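Local coordinates for peptidase family U32 (Geobacillus thermoleovorans, PDB 4HE6), which is of unknown function but forms the C-terminal domain of a putative U32-family peptidase, a small all-beta module, at residues T5-L11 with V24-F30; P41-F46 with R77-N83; D34-G40 with N83-E88. All coordinates share one frame; numbering follows the deposited sequence. Where two conformers were deposited one is given.

Contact 1 of 3, residues T5-L11 with V24-F30; sequences TREFAGL and VQQRNHF. Unlike the reference sequence in segment 5-11: Arg6 (reference His). With ACT (acetate ion), chain C.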
loop_
_atom_site.group_PDB
_atom_site.type_symbol
_atom_site.label_atom_id
_atom_site.label_comp_id
_atom_site.label_asym_id
_atom_site.label_seq_id
_atom_site.Cartn_x
_atom_site.Cartn_y
_atom_site.Cartn_z
ATOM N N THR A 5 5.049 14.449 2.098
ATOM C CA THR A 5 5.145 13.017 2.258
ATOM C C THR A 5 4.719 12.504 3.623
ATOM O O THR A 5 4.662 11.301 3.862
ATOM C CB THR A 5 6.593 12.546 1.969
ATOM O OG1 THR A 5 7.421 13.470 2.699
ATOM C CG2 THR A 5 6.892 12.662 0.511
ATOM N N ARG A 6 4.359 13.383 4.552
ATOM C CA ARG A 6 3.836 12.924 5.844
ATOM C C ARG A 6 2.407 12.368 5.674
ATOM O O ARG A 6 1.921 11.674 6.562
ATOM C CB ARG A 6 3.684 14.015 6.877
ATOM C CG ARG A 6 4.829 14.885 7.269
ATOM C CD ARG A 6 6.302 14.561 7.211
ATOM N NE ARG A 6 6.924 13.382 6.529
ATOM C CZ ARG A 6 7.343 12.166 6.311
ATOM N NH1 ARG A 6 7.109 11.248 7.179
ATOM N NH2 ARG A 6 8.035 11.660 5.252
ATOM N N GLU A 7 1.724 12.706 4.603
ATOM C CA GLU A 7 0.295 12.505 4.427
ATOM C C GLU A 7 -0.079 11.163 3.848
ATOM O O GLU A 7 -1.248 10.848 3.565
ATOM C CB GLU A 7 -0.241 13.639 3.486
ATOM C CG GLU A 7 -0.143 14.998 4.187
ATOM C CD GLU A 7 -0.625 16.103 3.282
ATOM O OE1 GLU A 7 0.122 17.088 3.120
ATOM O OE2 GLU A 7 -1.752 15.993 2.700
ATOM N N PHE A 8 0.958 10.344 3.618
ATOM C CA PHE A 8 0.569 9.041 3.108
ATOM C C PHE A 8 1.678 8.041 3.456
ATOM O O PHE A 8 2.795 8.437 3.769
ATOM C CB PHE A 8 0.193 9.045 1.629
ATOM C CG PHE A 8 1.288 9.482 0.708
ATOM C CD1 PHE A 8 1.715 10.787 0.579
ATOM C CD2 PHE A 8 1.952 8.530 -0.072
ATOM C CE1 PHE A 8 2.724 11.167 -0.297
ATOM C CE2 PHE A 8 2.927 8.924 -0.964
ATOM C CZ PHE A 8 3.341 10.230 -1.080
ATOM N N ALA A 9 1.332 6.769 3.370
ATOM C CA ALA A 9 2.235 5.699 3.688
ATOM C C ALA A 9 2.726 4.907 2.511
ATOM O O ALA A 9 3.729 4.207 2.630
ATOM C CB ALA A 9 1.542 4.757 4.668
ATOM N N GLY A 10 2.036 4.991 1.366
ATOM C CA GLY A 10 2.498 4.263 0.213
ATOM C C GLY A 10 1.891 4.843 -1.052
ATOM O O GLY A 10 0.806 5.433 -1.038
ATOM N N LEU A 11 2.576 4.605 -2.135
ATOM C CA LEU A 11 2.125 4.977 -3.476
ATOM C C LEU A 11 1.977 3.698 -4.288
ATOM O O LEU A 11 2.921 2.900 -4.351
ATOM C CB LEU A 11 3.150 5.901 -4.125
ATOM C CG LEU A 11 2.854 6.442 -5.517
ATOM C CD1 LEU A 11 1.650 7.349 -5.448
ATOM C CD2 LEU A 11 4.040 7.224 -6.070
ATOM N N VAL A 24 3.526 -1.631 -3.993
ATOM C CA VAL A 24 3.447 -0.342 -3.325
ATOM C C VAL A 24 4.847 0.155 -2.960
ATOM O O VAL A 24 5.647 -0.576 -2.408
ATOM C CB VAL A 24 2.555 -0.491 -2.064
ATOM C CG1 VAL A 24 2.603 0.797 -1.246
ATOM C CG2 VAL A 24 1.160 -0.901 -2.465
ATOM N N GLN A 25 5.083 1.426 -3.271
ATOM C CA GLN A 25 6.314 2.096 -2.862
ATOM C C GLN A 25 6.056 2.721 -1.502
ATOM O O GLN A 25 5.212 3.595 -1.344
ATOM C CB GLN A 25 6.699 3.120 -3.900
ATOM C CG GLN A 25 7.999 3.885 -3.608
ATOM C CD GLN A 25 8.259 4.937 -4.666
ATOM O OE1 GLN A 25 7.410 5.837 -4.809
ATOM N NE2 GLN A 25 9.345 4.897 -5.442
ATOM N N GLN A 26 6.773 2.246 -0.502
ATOM C CA GLN A 26 6.601 2.744 0.864
ATOM C C GLN A 26 7.023 4.197 0.956
ATOM O O GLN A 26 8.013 4.606 0.353
ATOM C CB GLN A 26 7.425 1.885 1.812
ATOM C CG GLN A 26 7.195 2.124 3.311
ATOM C CD GLN A 26 8.140 3.109 3.928
ATOM O OE1 GLN A 26 8.573 4.076 3.321
ATOM N NE2 GLN A 26 8.470 2.873 5.207
ATOM N N ARG A 27 6.263 4.951 1.727
ATOM C CA ARG A 27 6.696 6.281 2.122
ATOM C C ARG A 27 6.835 6.442 3.628
ATOM O O ARG A 27 7.660 7.241 4.044
ATOM C CB ARG A 27 5.769 7.335 1.465
ATOM C CG ARG A 27 6.503 8.585 1.014
ATOM C CD ARG A 27 7.618 8.341 0.017
ATOM N NE ARG A 27 8.055 9.498 -0.720
ATOM C CZ ARG A 27 7.709 9.932 -1.921
ATOM N NH1 ARG A 27 6.839 9.270 -2.694
ATOM N NH2 ARG A 27 8.249 11.021 -2.406
ATOM N N ASN A 28 6.025 5.738 4.392
ATOM C CA ASN A 28 6.156 5.752 5.869
ATOM C C ASN A 28 5.823 4.356 6.393
ATOM O O ASN A 28 5.147 3.583 5.718
ATOM C CB ASN A 28 5.274 6.818 6.501
ATOM C CG ASN A 28 5.745 8.211 6.219
ATOM O OD1 ASN A 28 6.733 8.684 6.813
ATOM N ND2 ASN A 28 5.120 8.885 5.287
ATOM N N HIS A 29 6.258 4.075 7.602
ATOM C CA HIS A 29 6.168 2.734 8.156
ATOM C C HIS A 29 4.733 2.184 8.157
ATOM O O HIS A 29 3.797 2.829 8.598
ATOM C CB HIS A 29 6.598 2.817 9.634
ATOM C CG HIS A 29 6.777 1.557 10.358
ATOM N ND1 HIS A 29 5.770 0.710 10.756
ATOM C CD2 HIS A 29 7.945 0.988 10.768
ATOM C CE1 HIS A 29 6.303 -0.318 11.385
ATOM N NE2 HIS A 29 7.599 -0.179 11.399
ATOM N N PHE A 30 4.601 0.920 7.756
ATOM C CA PHE A 30 3.386 0.192 7.959
ATOM C C PHE A 30 3.753 -1.301 8.089
ATOM O O PHE A 30 4.849 -1.721 7.698
ATOM C CB PHE A 30 2.355 0.404 6.844
ATOM C CG PHE A 30 2.786 0.037 5.450
ATOM C CD1 PHE A 30 2.531 -1.248 4.970
ATOM C CD2 PHE A 30 3.400 0.929 4.633
ATOM C CE1 PHE A 30 2.850 -1.571 3.664
ATOM C CE2 PHE A 30 3.743 0.627 3.334
ATOM C CZ PHE A 30 3.489 -0.646 2.859
HETATM C C ACT C . 10.105 -0.853 13.691
HETATM O O ACT C . 11.082 -0.436 13.052
HETATM O OXT ACT C . 9.296 -1.681 13.217
HETATM C CH3 ACT C . 9.866 -0.333 15.081
HETATM O O HOH W 1 9.209 9.434 3.900
#
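Asn28 reaches with its side-chain amide into the turn of residues 5-8, where ND2 spends both of its hydrogens on backbone carbonyls: Phe8 O at 2.8 Å, nearly in line with the C=O bond, and Thr5 O. Both acceptors lie in the amide plane, which holds the amide flat and resists its rotation. OD1 accepts from Arg6 NH1 at 2.6 Å, the guanidinium turned 82° from the amide plane, OD1 meeting its edge and the bond bent at 138°. An asparagine suits the place because one short amide answers two carbonyls and a donor at once. Arg6, a histidine in the reference sequence, bends back over the turn in a strained chain, so its model and the short distance to OD1 are doubtful; its NH2 also reaches Thr5 OG1 and a water that donates to Arg27 O.

Ala9 O accepts twice, from Arg27 N at 2.8 Å and, more distantly, from Asn28 N at 3.3 Å, both above the same face of its carbonyl plane. Beyond it the strands pair regularly: Leu11 and Gln25 exchange two backbone bonds, Leu11 N to Gln25 O and Gln25 N to Leu11 O. Gly10, one residue earlier and opposite Gln26 in a non-hydrogen-bonded pair, suits its place because a CB would run into Val24 CG1. Gln26, buried, sends its amide NE2 to Ala64 O. On their other side Ala9 and Gly10 both face Met85, a classic beta bulge against strand 84-87, beside the open end of the antiparallel hairpin of strands 10-16 and 21-26.

Contact 2 of 3, residues P41-F46 with R77-N83; sequences PEIENF and RPLFPYN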
loop_
_atom_site.group_PDB
_atom_site.type_symbol
_atom_site.label_atom_id
_atom_site.label_comp_id
_atom_site.label_asym_id
_atom_site.label_seq_id
_atom_site.Cartn_x
_atom_site.Cartn_y
_atom_site.Cartn_z
ATOM N N PRO A 41 -8.490 9.486 -7.166
ATOM C CA PRO A 41 -9.533 9.505 -8.131
ATOM C C PRO A 41 -9.596 8.085 -8.793
ATOM O O PRO A 41 -8.586 7.377 -8.887
ATOM C CB PRO A 41 -9.158 10.606 -9.119
ATOM C CG PRO A 41 -7.724 10.832 -8.879
ATOM C CD PRO A 41 -7.400 10.397 -7.485
ATOM N N GLU A 42 -10.784 7.853 -9.225
ATOM C CA GLU A 42 -11.129 6.692 -10.064
ATOM C C GLU A 42 -11.421 5.451 -9.228
ATOM O O GLU A 42 -11.838 4.466 -9.803
ATOM C CB GLU A 42 -10.141 6.339 -11.207
ATOM C CG GLU A 42 -9.702 7.543 -12.043
ATOM C CD GLU A 42 -8.961 7.227 -13.299
ATOM O OE1 GLU A 42 -9.582 6.549 -14.164
ATOM O OE2 GLU A 42 -7.803 7.634 -13.514
ATOM N N ILE A 43 -11.224 5.522 -7.902
ATOM C CA ILE A 43 -11.702 4.496 -6.992
ATOM C C ILE A 43 -12.576 5.104 -5.901
ATOM O O ILE A 43 -12.320 6.243 -5.457
ATOM C CB ILE A 43 -10.587 3.650 -6.319
ATOM C CG1 ILE A 43 -9.657 4.484 -5.408
ATOM C CG2 ILE A 43 -9.794 2.861 -7.334
ATOM C CD1 ILE A 43 -8.740 3.622 -4.573
ATOM N N GLU A 44 -13.559 4.331 -5.434
ATOM C CA GLU A 44 -14.120 4.613 -4.127
ATOM C C GLU A 44 -13.051 4.288 -3.084
ATOM O O GLU A 44 -12.503 3.176 -3.105
ATOM C CB GLU A 44 -15.414 3.836 -3.864
ATOM C CG GLU A 44 -15.991 4.150 -2.475
ATOM C CD GLU A 44 -17.208 3.342 -2.141
ATOM O OE1 GLU A 44 -17.194 2.131 -2.372
ATOM O OE2 GLU A 44 -18.163 3.971 -1.611
ATOM N N ASN A 45 -12.759 5.197 -2.196
ATOM C CA ASN A 45 -11.778 4.914 -1.154
ATOM C C ASN A 45 -12.249 3.765 -0.305
ATOM O O ASN A 45 -13.456 3.599 -0.058
ATOM C CB ASN A 45 -11.618 6.157 -0.274
ATOM C CG ASN A 45 -11.121 7.381 -0.976
ATOM O OD1 ASN A 45 -10.769 7.362 -2.170
ATOM N ND2 ASN A 45 -11.099 8.485 -0.262
ATOM N N PHE A 46 -11.303 2.955 0.180
ATOM C CA PHE A 46 -11.673 1.804 0.988
ATOM C C PHE A 46 -10.558 1.487 1.970
ATOM O O PHE A 46 -9.384 1.842 1.777
ATOM C CB PHE A 46 -11.998 0.575 0.121
ATOM C CG PHE A 46 -10.812 -0.024 -0.578
ATOM C CD1 PHE A 46 -10.068 -1.070 -0.040
ATOM C CD2 PHE A 46 -10.431 0.464 -1.830
ATOM C CE1 PHE A 46 -8.960 -1.595 -0.712
ATOM C CE2 PHE A 46 -9.351 -0.081 -2.513
ATOM C CZ PHE A 46 -8.643 -1.110 -1.980
ATOM N N ARG A 77 -9.720 -4.666 -2.948
ATOM C CA ARG A 77 -10.415 -4.171 -4.153
ATOM C C ARG A 77 -9.366 -3.758 -5.158
ATOM O O ARG A 77 -8.214 -3.524 -4.763
ATOM C CB ARG A 77 -11.275 -2.957 -3.857
ATOM C CG ARG A 77 -12.296 -3.115 -2.743
ATOM C CD ARG A 77 -13.156 -1.889 -2.672
ATOM N NE ARG A 77 -14.107 -1.870 -1.605
ATOM C CZ ARG A 77 -15.018 -0.936 -1.419
ATOM N NH1 ARG A 77 -15.040 0.113 -2.209
ATOM N NH2 ARG A 77 -15.855 -1.055 -0.409
ATOM N N PRO A 78 -9.745 -3.649 -6.422
ATOM C CA PRO A 78 -8.802 -3.173 -7.438
ATOM C C PRO A 78 -8.287 -1.792 -7.148
ATOM O O PRO A 78 -8.960 -0.927 -6.546
ATOM C CB PRO A 78 -9.616 -3.212 -8.733
ATOM C CG PRO A 78 -10.649 -4.326 -8.491
ATOM C CD PRO A 78 -11.035 -4.093 -7.030
ATOM N N LEU A 79 -7.051 -1.560 -7.603
ATOM C CA LEU A 79 -6.312 -0.317 -7.521
ATOM C C LEU A 79 -5.738 0.031 -8.875
ATOM O O LEU A 79 -5.469 -0.864 -9.683
ATOM C CB LEU A 79 -5.155 -0.432 -6.523
ATOM C CG LEU A 79 -5.617 -0.651 -5.092
ATOM C CD1 LEU A 79 -4.402 -0.999 -4.210
ATOM C CD2 LEU A 79 -6.345 0.547 -4.514
ATOM N N PHE A 80 -5.550 1.329 -9.086
ATOM C CA PHE A 80 -4.815 1.768 -10.256
ATOM C C PHE A 80 -3.453 2.287 -9.873
ATOM O O PHE A 80 -3.256 2.759 -8.757
ATOM C CB PHE A 80 -5.577 2.880 -10.948
ATOM C CG PHE A 80 -6.889 2.492 -11.491
ATOM C CD1 PHE A 80 -8.068 2.740 -10.834
ATOM C CD2 PHE A 80 -6.927 1.829 -12.732
ATOM C CE1 PHE A 80 -9.291 2.356 -11.335
ATOM C CE2 PHE A 80 -8.139 1.437 -13.246
ATOM C CZ PHE A 80 -9.312 1.699 -12.570
ATOM N N PRO A 81 -2.484 2.232 -10.772
ATOM C CA PRO A 81 -1.184 2.855 -10.507
ATOM C C PRO A 81 -1.402 4.299 -10.101
ATOM O O PRO A 81 -2.156 5.048 -10.677
ATOM C CB PRO A 81 -0.495 2.734 -11.850
ATOM C CG PRO A 81 -1.082 1.484 -12.472
ATOM C CD PRO A 81 -2.533 1.586 -12.099
ATOM N N TYR A 82 -0.685 4.663 -9.021
ATOM C CA TYR A 82 -0.601 6.014 -8.481
ATOM C C TYR A 82 -1.792 6.436 -7.658
ATOM O O TYR A 82 -1.835 7.567 -7.177
ATOM C CB TYR A 82 -0.144 7.064 -9.543
ATOM C CG TYR A 82 1.172 6.554 -10.093
ATOM C CD1 TYR A 82 1.262 5.854 -11.250
ATOM C CD2 TYR A 82 2.343 6.663 -9.341
ATOM C CE1 TYR A 82 2.440 5.315 -11.757
ATOM C CE2 TYR A 82 3.516 6.140 -9.801
ATOM C CZ TYR A 82 3.575 5.470 -10.989
ATOM O OH TYR A 82 4.753 4.922 -11.455
ATOM N N ASN A 83 -2.732 5.483 -7.376
ATOM C CA ASN A 83 -3.513 5.632 -6.179
ATOM C C ASN A 83 -2.581 5.649 -4.965
ATOM O O ASN A 83 -1.449 5.241 -5.040
ATOM C CB ASN A 83 -4.573 4.537 -6.087
ATOM C CG ASN A 83 -5.739 4.698 -7.097
ATOM O OD1 ASN A 83 -6.303 3.729 -7.547
ATOM N ND2 ASN A 83 -6.117 5.900 -7.529
HETATM O O HOH W 2 -13.221 0.893 -4.479
HETATM O O HOH W 3 -18.454 0.517 -0.759
#
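Arg77 runs along one face of the Phe46 ring, the two side chains sliding past each other in opposite directions. Its CB sits over the ring as a CH-pi contact, 3.9 Å from the centroid and 18° off the normal. CG follows above the CG and CD1 side of the ring, and CD comes to 3.7 Å from Phe46 CG. The chain is stretched from CG to NE, which carries NE and CZ past the ring to lie over Phe46 CB, the guanidinium only 14° from the ring plane. At the tip, NH1 makes a salt bridge of 3.0 Å with Glu44 OE1, on the anti side of the carboxylate and close to the guanidinium plane. One water links NH1 to Glu44 O, and another links NH2 to OE1. Arginine suits this exposed place: its methylenes shield an aromatic ring while its charge stays at the surface.

Leu79 CD2 meets the edge of the same ring, 3.7 Å from Phe46 CE2, and also touches Ile43 CD1. Were Phe46 replaced by an alanine, the Arg77 methylenes and Leu79 CD2 would probably face a gap, and the guanidinium would be freer to drift from Glu44.

Ile43 CG2 packs against the edge of the Phe80 ring and against Asn83 OD1. Asn83 works at both ends of its amide: ND2 donates to Pro41 O at 3.2 Å, while OD1 accepts from Phe80 N at 2.9 Å. That second bond, together with Asn83 N to Phe80 O, braces the type II beta turn of residues 80-83, with the loop between strands 35-39 and 46-49 laid against it.

Contact 3 of 3, residues D34-G40 with N83-E88; sequences DEVEFFG and NMMRKE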
loop_
_atom_site.group_PDB
_atom_site.type_symbol
_atom_site.label_atom_id
_atom_site.label_comp_id
_atom_site.label_asym_id
_atom_site.label_seq_id
_atom_site.Cartn_x
_atom_site.Cartn_y
_atom_site.Cartn_z
ATOM N N ASP A 34 -1.872 -3.604 10.497
ATOM C CA ASP A 34 -2.276 -2.221 10.432
ATOM C C ASP A 34 -3.507 -2.087 9.536
ATOM O O ASP A 34 -3.675 -2.811 8.550
ATOM C CB ASP A 34 -1.159 -1.352 9.841
ATOM C CG ASP A 34 0.013 -1.066 10.713
ATOM O OD1 ASP A 34 -0.086 -1.378 11.922
ATOM O OD2 ASP A 34 1.009 -0.510 10.207
ATOM N N GLU A 35 -4.315 -1.075 9.863
ATOM C CA GLU A 35 -5.390 -0.663 8.982
ATOM C C GLU A 35 -4.921 0.480 8.086
ATOM O O GLU A 35 -4.328 1.461 8.576
ATOM C CB GLU A 35 -6.598 -0.188 9.767
ATOM C CG GLU A 35 -7.880 -0.213 8.955
ATOM C CD GLU A 35 -8.424 -1.580 8.704
ATOM O OE1 GLU A 35 -9.389 -1.673 7.892
ATOM O OE2 GLU A 35 -7.911 -2.552 9.283
ATOM N N VAL A 36 -5.243 0.370 6.800
ATOM C CA VAL A 36 -4.901 1.364 5.810
ATOM C C VAL A 36 -6.124 1.750 5.020
ATOM O O VAL A 36 -7.104 1.033 4.963
ATOM C CB VAL A 36 -3.746 0.892 4.878
ATOM C CG1 VAL A 36 -2.500 0.595 5.681
ATOM C CG2 VAL A 36 -4.182 -0.297 4.071
ATOM N N GLU A 37 -6.044 2.880 4.366
ATOM C CA GLU A 37 -7.036 3.348 3.412
ATOM C C GLU A 37 -6.368 3.626 2.104
ATOM O O GLU A 37 -5.349 4.332 2.051
ATOM C CB GLU A 37 -7.727 4.630 3.932
ATOM C CG GLU A 37 -8.929 5.010 3.065
ATOM C CD GLU A 37 -9.585 6.295 3.466
ATOM O OE1 GLU A 37 -10.836 6.345 3.442
ATOM O OE2 GLU A 37 -8.922 7.281 3.804
ATOM N N PHE A 38 -6.938 3.105 1.028
ATOM C CA PHE A 38 -6.552 3.460 -0.313
ATOM C C PHE A 38 -7.484 4.538 -0.820
ATOM O O PHE A 38 -8.687 4.526 -0.569
ATOM C CB PHE A 38 -6.601 2.232 -1.242
ATOM C CG PHE A 38 -5.491 1.256 -0.950
ATOM C CD1 PHE A 38 -5.709 0.113 -0.148
ATOM C CD2 PHE A 38 -4.226 1.508 -1.453
ATOM C CE1 PHE A 38 -4.627 -0.732 0.064
ATOM C CE2 PHE A 38 -3.187 0.613 -1.217
ATOM C CZ PHE A 38 -3.381 -0.517 -0.460
ATOM N N PHE A 39 -6.879 5.506 -1.554
ATOM C CA PHE A 39 -7.651 6.670 -2.005
ATOM C C PHE A 39 -7.074 7.211 -3.287
ATOM O O PHE A 39 -5.999 6.802 -3.759
ATOM C CB PHE A 39 -7.684 7.716 -0.894
ATOM C CG PHE A 39 -6.375 8.352 -0.517
ATOM C CD1 PHE A 39 -6.037 9.628 -0.966
ATOM C CD2 PHE A 39 -5.470 7.689 0.297
ATOM C CE1 PHE A 39 -4.857 10.214 -0.584
ATOM C CE2 PHE A 39 -4.275 8.291 0.680
ATOM C CZ PHE A 39 -3.952 9.552 0.250
ATOM N N GLY A 40 -7.824 8.121 -3.849
ATOM C CA GLY A 40 -7.490 8.804 -5.084
ATOM C C GLY A 40 -8.633 8.714 -6.082
ATOM O O GLY A 40 -9.599 8.005 -5.920
ATOM N N ASN A 83 -2.732 5.483 -7.376
ATOM C CA ASN A 83 -3.513 5.632 -6.179
ATOM C C ASN A 83 -2.581 5.649 -4.965
ATOM O O ASN A 83 -1.449 5.241 -5.040
ATOM C CB ASN A 83 -4.573 4.537 -6.087
ATOM C CG ASN A 83 -5.739 4.698 -7.097
ATOM O OD1 ASN A 83 -6.303 3.729 -7.547
ATOM N ND2 ASN A 83 -6.117 5.900 -7.529
ATOM N N MET A 84 -3.111 6.154 -3.873
ATOM C CA MET A 84 -2.333 6.362 -2.672
ATOM C C MET A 84 -2.885 5.545 -1.520
ATOM O O MET A 84 -4.028 5.083 -1.521
ATOM C CB MET A 84 -2.383 7.866 -2.358
ATOM C CG MET A 84 -1.910 8.812 -3.465
ATOM S SD MET A 84 -1.870 10.581 -3.112
ATOM C CE MET A 84 -0.634 10.759 -1.848
ATOM N N MET A 85 -2.052 5.351 -0.505
ATOM C CA MET A 85 -2.393 4.599 0.676
ATOM C C MET A 85 -1.989 5.380 1.915
ATOM O O MET A 85 -0.890 5.926 1.960
ATOM C CB MET A 85 -1.618 3.256 0.703
ATOM C CG MET A 85 -2.106 2.316 1.778
ATOM S SD MET A 85 -1.085 0.821 1.941
ATOM C CE MET A 85 0.243 1.495 2.925
ATOM N N ARG A 86 -2.853 5.453 2.918
ATOM C CA ARG A 86 -2.536 6.125 4.182
ATOM C C ARG A 86 -2.941 5.216 5.321
ATOM O O ARG A 86 -3.803 4.370 5.209
ATOM C CB ARG A 86 -3.202 7.495 4.311
ATOM C CG ARG A 86 -4.694 7.489 4.139
ATOM C CD ARG A 86 -5.337 8.883 4.183
ATOM N NE ARG A 86 -6.686 8.876 3.572
ATOM C CZ ARG A 86 -7.181 9.776 2.756
ATOM N NH1 ARG A 86 -6.527 10.862 2.363
ATOM N NH2 ARG A 86 -8.430 9.633 2.270
ATOM N N LYS A 87 -2.287 5.390 6.459
ATOM C CA LYS A 87 -2.832 4.715 7.638
ATOM C C LYS A 87 -4.230 5.161 8.038
ATOM O O LYS A 87 -4.453 6.370 7.970
ATOM C CB LYS A 87 -1.822 4.966 8.764
ATOM C CG LYS A 87 -0.511 4.286 8.368
ATOM C CD LYS A 87 -0.415 2.880 8.848
ATOM C CE LYS A 87 0.236 2.679 10.201
ATOM N NZ LYS A 87 1.458 3.471 10.402
ATOM N N GLU A 88 -5.103 4.263 8.502
ATOM C CA GLU A 88 -6.520 4.544 8.872
ATOM C C GLU A 88 -6.598 4.480 10.379
ATOM O O GLU A 88 -6.395 3.394 10.923
ATOM C CB GLU A 88 -7.524 3.512 8.329
ATOM C CG GLU A 88 -8.988 3.696 8.656
ATOM C CD GLU A 88 -9.708 4.803 7.910
ATOM O OE1 GLU A 88 -9.050 5.501 7.111
ATOM O OE2 GLU A 88 -10.927 5.061 8.034
HETATM O O HOH W 4 3.009 0.886 11.480
#
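Two neighbouring antiparallel strands of the domain's sheet, 35-39 and 84-87, meet here, and most of their side chains sort onto two faces. Glu37, Phe39, Met84 and Arg86 share one. The Arg86 guanidinium lies flat on the Phe39 ring, centres 3.6 Å apart and planes at 8°, in a cation-pi stack with NH1 above the middle of the ring. Met84 CB covers the opposite face, 3.7 Å from the centroid; the phenylalanine is thus sandwiched between a cation and an aliphatic chain. Chi1 of 65° places the Phe39 ring between its own N and carbonyl carbon, turned to lie across the neighbouring strand. Arg86 also holds Glu37 OE2 by NE at 2.8 Å, nearly along its C-O axis, and by NH2 at 2.9 Å from above the carboxylate plane, which fixes the plane that stacks. Glu88 OE1 lies close to Glu37 OE2, and Arg86 would probably ease that like-charge approach.

The backbone follows antiparallel register: Glu37 with Arg86 and Phe39 with Met84 are hydrogen-bonded pairs, Phe38 with Met85 a non-hydrogen-bonded one. Strand 46-49 continues the sheet beyond 35-39, and strand 10-16 beyond 84-87. On the buried face, Met85 CG stands over the Phe38 ring and SD comes to 3.6 Å from Phe38 CZ, while Val36 CB packs on Met85 CG. Flexible, unbranched methionine fits between these apolar neighbours and Phe73. Near the start of strand 35-39, a water joins Asp34 OD2 to Lys87 NZ; the carboxylate also accepts from Arg31 N, and the ammonium donates to His29 O.

In the fold
The three contacts occupy one small all-beta domain and lean on the same antiparallel sheet. Contact 1 closes first along the chain, joining strands 10-16 and 21-26; contact 2 is then nested inside the loop closed by contact 3. Contacts 1 and 3 have centres about 9 Å apart and meet where strands 10-16 and 84-87 run side by side, through Ala9 and Gly10 against Met85. Contacts 2 and 3, with centres about 10 Å apart, share Asn83, and Phe46 pairs with Phe38. Contacts 1 and 2 are farther apart, centres about 15 Å, touching at Leu11 with Tyr82. Strand 84-87, near the C-terminus, therefore brings the N-terminal hairpin together with strand 35-39.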